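Local coordinates for protein bifunctional endomannanase/endoglucanase (Caldanaerobius polysaccharolyticus, PDB 3W0K) that probably hydrolyses internal beta-linked bonds of mannan and cellulose-type polysaccharides, as a family 5 glycoside hydrolase, at residues Lys25-Asn37 / Tyr312-Val326. Sequence-based numbering, arbitrary orientation.
Sequences KKALDFLAETGFN and YRGFKVDRELLDLLV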
loop_
_atom_site.group_PDB
_atom_site.type_symbol
_atom_site.label_atom_id
_atom_site.label_comp_id
_atom_site.label_asym_id
_atom_site.label_seq_id
_atom_site.Cartn_x
_atom_site.Cartn_y
_atom_site.Cartn_z
ATOM N N LYS A 25 -6.986 12.295 -13.810
ATOM C CA LYS A 25 -6.054 12.527 -14.907
ATOM C C LYS A 25 -5.060 13.658 -14.656
ATOM O O LYS A 25 -3.892 13.547 -15.025
ATOM C CB LYS A 25 -6.813 12.723 -16.222
ATOM C CG LYS A 25 -7.530 11.452 -16.673
ATOM C CD LYS A 25 -8.171 11.585 -18.047
ATOM C CE LYS A 25 -9.427 12.432 -18.013
ATOM N NZ LYS A 25 -10.116 12.420 -19.336
ATOM N N LYS A 26 -5.504 14.720 -13.991
ATOM C CA LYS A 26 -4.608 15.834 -13.687
ATOM C C LYS A 26 -3.505 15.393 -12.721
ATOM O O LYS A 26 -2.346 15.780 -12.878
ATOM C CB LYS A 26 -5.386 17.025 -13.122
ATOM C CG LYS A 26 -6.270 17.723 -14.154
ATOM C CD LYS A 26 -7.011 18.909 -13.539
ATOM C CE LYS A 26 -7.886 19.624 -14.560
ATOM N NZ LYS A 26 -9.008 18.776 -15.057
ATOM N N ALA A 27 -3.857 14.566 -11.737
ATOM C CA ALA A 27 -2.869 14.061 -10.785
ATOM C C ALA A 27 -1.898 13.126 -11.507
ATOM O O ALA A 27 -0.690 13.183 -11.283
ATOM C CB ALA A 27 -3.555 13.321 -9.630
ATOM N N LEU A 28 -2.430 12.274 -12.382
ATOM C CA LEU A 28 -1.589 11.348 -13.133
ATOM C C LEU A 28 -0.611 12.112 -14.026
ATOM O O LEU A 28 0.537 11.696 -14.185
ATOM C CB LEU A 28 -2.442 10.378 -13.955
ATOM C CG LEU A 28 -3.301 9.394 -13.153
ATOM C CD1 LEU A 28 -4.100 8.516 -14.101
ATOM C CD2 LEU A 28 -2.421 8.536 -12.260
ATOM N N ASP A 29 -1.063 13.232 -14.595
ATOM C CA ASP A 29 -0.203 14.066 -15.437
ATOM C C ASP A 29 0.940 14.617 -14.586
ATOM O O ASP A 29 2.079 14.698 -15.044
ATOM C CB ASP A 29 -0.987 15.236 -16.050
ATOM C CG ASP A 29 -1.816 14.831 -17.262
ATOM O OD1 ASP A 29 -1.565 13.758 -17.856
ATOM O OD2 ASP A 29 -2.714 15.612 -17.636
ATOM N N PHE A 30 0.640 14.986 -13.342
ATOM C CA PHE A 30 1.673 15.501 -12.449
ATOM C C PHE A 30 2.724 14.423 -12.190
ATOM O O PHE A 30 3.922 14.692 -12.257
ATOM C CB PHE A 30 1.072 15.984 -11.122
ATOM C CG PHE A 30 2.086 16.561 -10.173
ATOM C CD1 PHE A 30 2.289 17.937 -10.104
ATOM C CD2 PHE A 30 2.851 15.731 -9.355
ATOM C CE1 PHE A 30 3.235 18.476 -9.239
ATOM C CE2 PHE A 30 3.805 16.259 -8.484
ATOM C CZ PHE A 30 3.997 17.636 -8.425
ATOM N N LEU A 31 2.275 13.205 -11.892
ATOM C CA LEU A 31 3.202 12.106 -11.645
ATOM C C LEU A 31 4.141 11.927 -12.834
ATOM O O LEU A 31 5.360 11.878 -12.671
ATOM C CB LEU A 31 2.446 10.799 -11.387
ATOM C CG LEU A 31 2.127 10.438 -9.935
ATOM C CD1 LEU A 31 1.176 11.454 -9.323
ATOM C CD2 LEU A 31 1.511 9.047 -9.902
ATOM N N ALA A 32 3.560 11.869 -14.030
ATOM C CA ALA A 32 4.326 11.689 -15.257
ATOM C C ALA A 32 5.306 12.834 -15.491
ATOM O O ALA A 32 6.463 12.605 -15.845
ATOM C CB ALA A 32 3.382 11.550 -16.450
ATOM N N GLU A 33 4.845 14.061 -15.263
ATOM C CA GLU A 33 5.683 15.239 -15.467
ATOM C C GLU A 33 6.813 15.395 -14.453
ATOM O O GLU A 33 7.775 16.122 -14.701
ATOM C CB GLU A 33 4.819 16.499 -15.511
ATOM C CG GLU A 33 3.914 16.552 -16.737
ATOM C CD GLU A 33 2.973 17.742 -16.747
ATOM O OE1 GLU A 33 3.057 18.598 -15.842
ATOM O OE2 GLU A 33 2.145 17.822 -17.676
ATOM N N THR A 34 6.705 14.710 -13.319
ATOM C CA THR A 34 7.742 14.792 -12.295
ATOM C C THR A 34 8.550 13.503 -12.130
ATOM O O THR A 34 9.279 13.338 -11.153
ATOM C CB THR A 34 7.177 15.259 -10.932
ATOM O OG1 THR A 34 6.099 14.407 -10.535
ATOM C CG2 THR A 34 6.677 16.698 -11.024
ATOM N N GLY A 35 8.402 12.583 -13.081
ATOM C CA GLY A 35 9.174 11.352 -13.042
ATOM C C GLY A 35 8.661 10.150 -12.270
ATOM O O GLY A 35 9.384 9.159 -12.155
ATOM N N PHE A 36 7.457 10.232 -11.714
ATOM C CA PHE A 36 6.894 9.093 -10.987
ATOM C C PHE A 36 6.355 8.108 -12.020
ATOM O O PHE A 36 5.896 8.515 -13.089
ATOM C CB PHE A 36 5.804 9.547 -10.016
ATOM C CG PHE A 36 6.321 10.411 -8.899
ATOM C CD1 PHE A 36 6.844 9.838 -7.744
ATOM C CD2 PHE A 36 6.296 11.798 -9.006
ATOM C CE1 PHE A 36 7.334 10.632 -6.709
ATOM C CE2 PHE A 36 6.784 12.602 -7.978
ATOM C CZ PHE A 36 7.304 12.020 -6.827
ATOM N N ASN A 37 6.405 6.819 -11.698
ATOM C CA ASN A 37 5.979 5.782 -12.636
ATOM C C ASN A 37 5.167 4.669 -11.987
ATOM O O ASN A 37 5.049 3.574 -12.547
ATOM C CB ASN A 37 7.231 5.155 -13.253
ATOM C CG ASN A 37 8.155 4.542 -12.202
ATOM O OD1 ASN A 37 7.778 4.387 -11.037
ATOM N ND2 ASN A 37 9.371 4.203 -12.610
ATOM N N TYR A 312 2.952 24.418 -8.443
ATOM C CA TYR A 312 3.905 23.720 -9.289
ATOM C C TYR A 312 3.173 22.686 -10.120
ATOM O O TYR A 312 2.581 21.747 -9.584
ATOM C CB TYR A 312 4.998 23.036 -8.462
ATOM C CG TYR A 312 6.080 22.379 -9.298
ATOM C CD1 TYR A 312 6.870 23.131 -10.170
ATOM C CD2 TYR A 312 6.321 21.006 -9.209
ATOM C CE1 TYR A 312 7.876 22.536 -10.930
ATOM C CE2 TYR A 312 7.325 20.400 -9.966
ATOM C CZ TYR A 312 8.099 21.172 -10.823
ATOM O OH TYR A 312 9.094 20.585 -11.571
ATOM N N ARG A 313 3.180 22.904 -11.430
ATOM C CA ARG A 313 2.555 21.999 -12.387
ATOM C C ARG A 313 1.139 21.529 -12.049
ATOM O O ARG A 313 0.846 20.328 -12.052
ATOM C CB ARG A 313 3.501 20.828 -12.677
ATOM C CG ARG A 313 4.788 21.312 -13.334
ATOM C CD ARG A 313 5.809 20.225 -13.619
ATOM N NE ARG A 313 6.974 20.811 -14.280
ATOM C CZ ARG A 313 8.122 20.182 -14.511
ATOM N NH1 ARG A 313 8.288 18.920 -14.138
ATOM N NH2 ARG A 313 9.116 20.827 -15.109
ATOM N N GLY A 314 0.274 22.492 -11.739
ATOM C CA GLY A 314 -1.119 22.203 -11.444
ATOM C C GLY A 314 -1.561 22.033 -10.002
ATOM O O GLY A 314 -2.762 21.983 -9.738
ATOM N N PHE A 315 -0.620 21.974 -9.065
ATOM C CA PHE A 315 -0.977 21.776 -7.659
ATOM C C PHE A 315 -0.145 22.611 -6.689
ATOM O O PHE A 315 0.966 23.030 -7.013
ATOM C CB PHE A 315 -0.826 20.290 -7.293
ATOM C CG PHE A 315 -1.726 19.371 -8.079
ATOM C CD1 PHE A 315 -1.296 18.812 -9.283
ATOM C CD2 PHE A 315 -3.010 19.090 -7.631
ATOM C CE1 PHE A 315 -2.142 17.990 -10.029
ATOM C CE2 PHE A 315 -3.859 18.270 -8.371
ATOM C CZ PHE A 315 -3.424 17.722 -9.570
ATOM N N LYS A 316 -0.701 22.848 -5.503
ATOM C CA LYS A 316 -0.012 23.596 -4.451
ATOM C C LYS A 316 0.720 22.527 -3.639
ATOM O O LYS A 316 0.144 21.895 -2.752
ATOM C CB LYS A 316 -1.017 24.343 -3.587
ATOM N N VAL A 317 1.995 22.336 -3.956
ATOM C CA VAL A 317 2.795 21.297 -3.320
ATOM C C VAL A 317 3.793 21.717 -2.258
ATOM O O VAL A 317 4.224 22.871 -2.194
ATOM C CB VAL A 317 3.583 20.486 -4.388
ATOM C CG1 VAL A 317 2.642 19.982 -5.473
ATOM C CG2 VAL A 317 4.694 21.336 -4.999
ATOM N N ASP A 318 4.125 20.754 -1.401
ATOM C CA ASP A 318 5.134 20.932 -0.370
ATOM C C ASP A 318 6.391 20.618 -1.187
ATOM O O ASP A 318 6.724 19.451 -1.405
ATOM C CB ASP A 318 4.923 19.890 0.741
ATOM C CG ASP A 318 6.022 19.907 1.804
ATOM O OD1 ASP A 318 7.151 20.376 1.546
ATOM O OD2 ASP A 318 5.753 19.409 2.916
ATOM N N ARG A 319 7.052 21.663 -1.683
ATOM C CA ARG A 319 8.239 21.488 -2.516
ATOM C C ARG A 319 9.382 20.744 -1.835
ATOM O O ARG A 319 10.084 19.961 -2.478
ATOM C CB ARG A 319 8.732 22.837 -3.052
ATOM C CG ARG A 319 9.775 22.715 -4.158
ATOM C CD ARG A 319 9.225 21.942 -5.352
ATOM N NE ARG A 319 10.235 21.700 -6.380
ATOM C CZ ARG A 319 10.370 22.427 -7.485
ATOM N NH1 ARG A 319 9.560 23.451 -7.716
ATOM N NH2 ARG A 319 11.315 22.123 -8.366
ATOM N N GLU A 320 9.573 20.989 -0.542
ATOM C CA GLU A 320 10.638 20.320 0.197
ATOM C C GLU A 320 10.423 18.808 0.195
ATOM O O GLU A 320 11.355 18.040 -0.061
ATOM C CB GLU A 320 10.717 20.844 1.633
ATOM C CG GLU A 320 11.845 20.226 2.444
ATOM C CD GLU A 320 11.965 20.799 3.847
ATOM O OE1 GLU A 320 10.939 21.221 4.428
ATOM O OE2 GLU A 320 13.095 20.811 4.375
ATOM N N LEU A 321 9.189 18.386 0.462
ATOM C CA LEU A 321 8.861 16.964 0.477
ATOM C C LEU A 321 8.965 16.367 -0.927
ATOM O O LEU A 321 9.525 15.281 -1.104
ATOM C CB LEU A 321 7.465 16.738 1.059
ATOM C CG LEU A 321 7.005 15.281 1.193
ATOM C CD1 LEU A 321 8.058 14.439 1.911
ATOM C CD2 LEU A 321 5.677 15.239 1.929
ATOM N N LEU A 322 8.428 17.071 -1.920
ATOM C CA LEU A 322 8.501 16.600 -3.300
ATOM C C LEU A 322 9.966 16.397 -3.695
ATOM O O LEU A 322 10.319 15.377 -4.288
ATOM C CB LEU A 322 7.831 17.597 -4.253
ATOM C CG LEU A 322 7.971 17.297 -5.752
ATOM C CD1 LEU A 322 7.357 15.947 -6.096
ATOM C CD2 LEU A 322 7.317 18.403 -6.559
ATOM N N ASP A 323 10.820 17.353 -3.332
ATOM C CA ASP A 323 12.243 17.259 -3.645
ATOM C C ASP A 323 12.878 16.038 -2.989
ATOM O O ASP A 323 13.711 15.367 -3.598
ATOM C CB ASP A 323 12.983 18.539 -3.240
ATOM C CG ASP A 323 12.719 19.699 -4.194
ATOM O OD1 ASP A 323 12.080 19.498 -5.250
ATOM O OD2 ASP A 323 13.161 20.823 -3.883
ATOM N N LEU A 324 12.474 15.745 -1.754
ATOM C CA LEU A 324 12.991 14.579 -1.042
ATOM C C LEU A 324 12.560 13.293 -1.744
ATOM O O LEU A 324 13.336 12.346 -1.852
ATOM C CB LEU A 324 12.498 14.566 0.405
ATOM C CG LEU A 324 13.200 15.520 1.370
ATOM C CD1 LEU A 324 12.513 15.482 2.724
ATOM C CD2 LEU A 324 14.667 15.128 1.492
ATOM N N LEU A 325 11.322 13.269 -2.231
ATOM C CA LEU A 325 10.807 12.095 -2.931
ATOM C C LEU A 325 11.579 11.850 -4.225
ATOM O O LEU A 325 11.867 10.710 -4.580
ATOM C CB LEU A 325 9.317 12.260 -3.237
ATOM C CG LEU A 325 8.380 12.293 -2.026
ATOM C CD1 LEU A 325 6.963 12.593 -2.486
ATOM C CD2 LEU A 325 8.424 10.965 -1.283
ATOM N N VAL A 326 11.935 12.929 -4.913
ATOM C CA VAL A 326 12.674 12.831 -6.169
ATOM C C VAL A 326 14.152 12.502 -5.950
ATOM O O VAL A 326 14.713 11.647 -6.636
ATOM C CB VAL A 326 12.551 14.147 -6.985
ATOM C CG1 VAL A 326 13.452 14.106 -8.215
ATOM C CG2 VAL A 326 11.107 14.367 -7.398
HETATM O O HOH W 1 1.054 18.283 -13.839
#
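Y312, the last residue of the first strand of a beta hairpin (310-312 with 315-317), packs with the hairpin's turn against F30, joining the first and last helices of a (beta/alpha)8 barrel, 25-33 and 319-327. The Y312 ring crosses that of F30 at about a right angle, CD2 lying 4.0 Å from F30 CE1, while its CE2 meets the methyl CG2 of T34. In the type I' turn 312-315 the carbonyl oxygens of Y312 and R313 both face the rim of the F30 ring, in its plane; R313 O is 3.4 Å from F30 CD1. A water donates to R313 O and to E33 OE1, bridging turn and helix. The extended R313 side chain runs past E33, its CG over the centre of one Y312 face. F315 turns its edge toward the face of F30 in an offset edge-to-face stack, planes 87° apart, and its CE1 rim also meets K26 O. With CG anti to the backbone N (chi1 -178°), the F30 ring extends toward the hairpin, and its CZ lies 4.0 Å from V317 CG1. F293 packs against both phenylalanines. D318 N-caps the last helix, whose L322 spreads its two methyls between two rings: CD2 faces F30 CZ, and CD1 meets the F36 edge. One turn on, L325 CB lies 4.1 Å from F36 CZ.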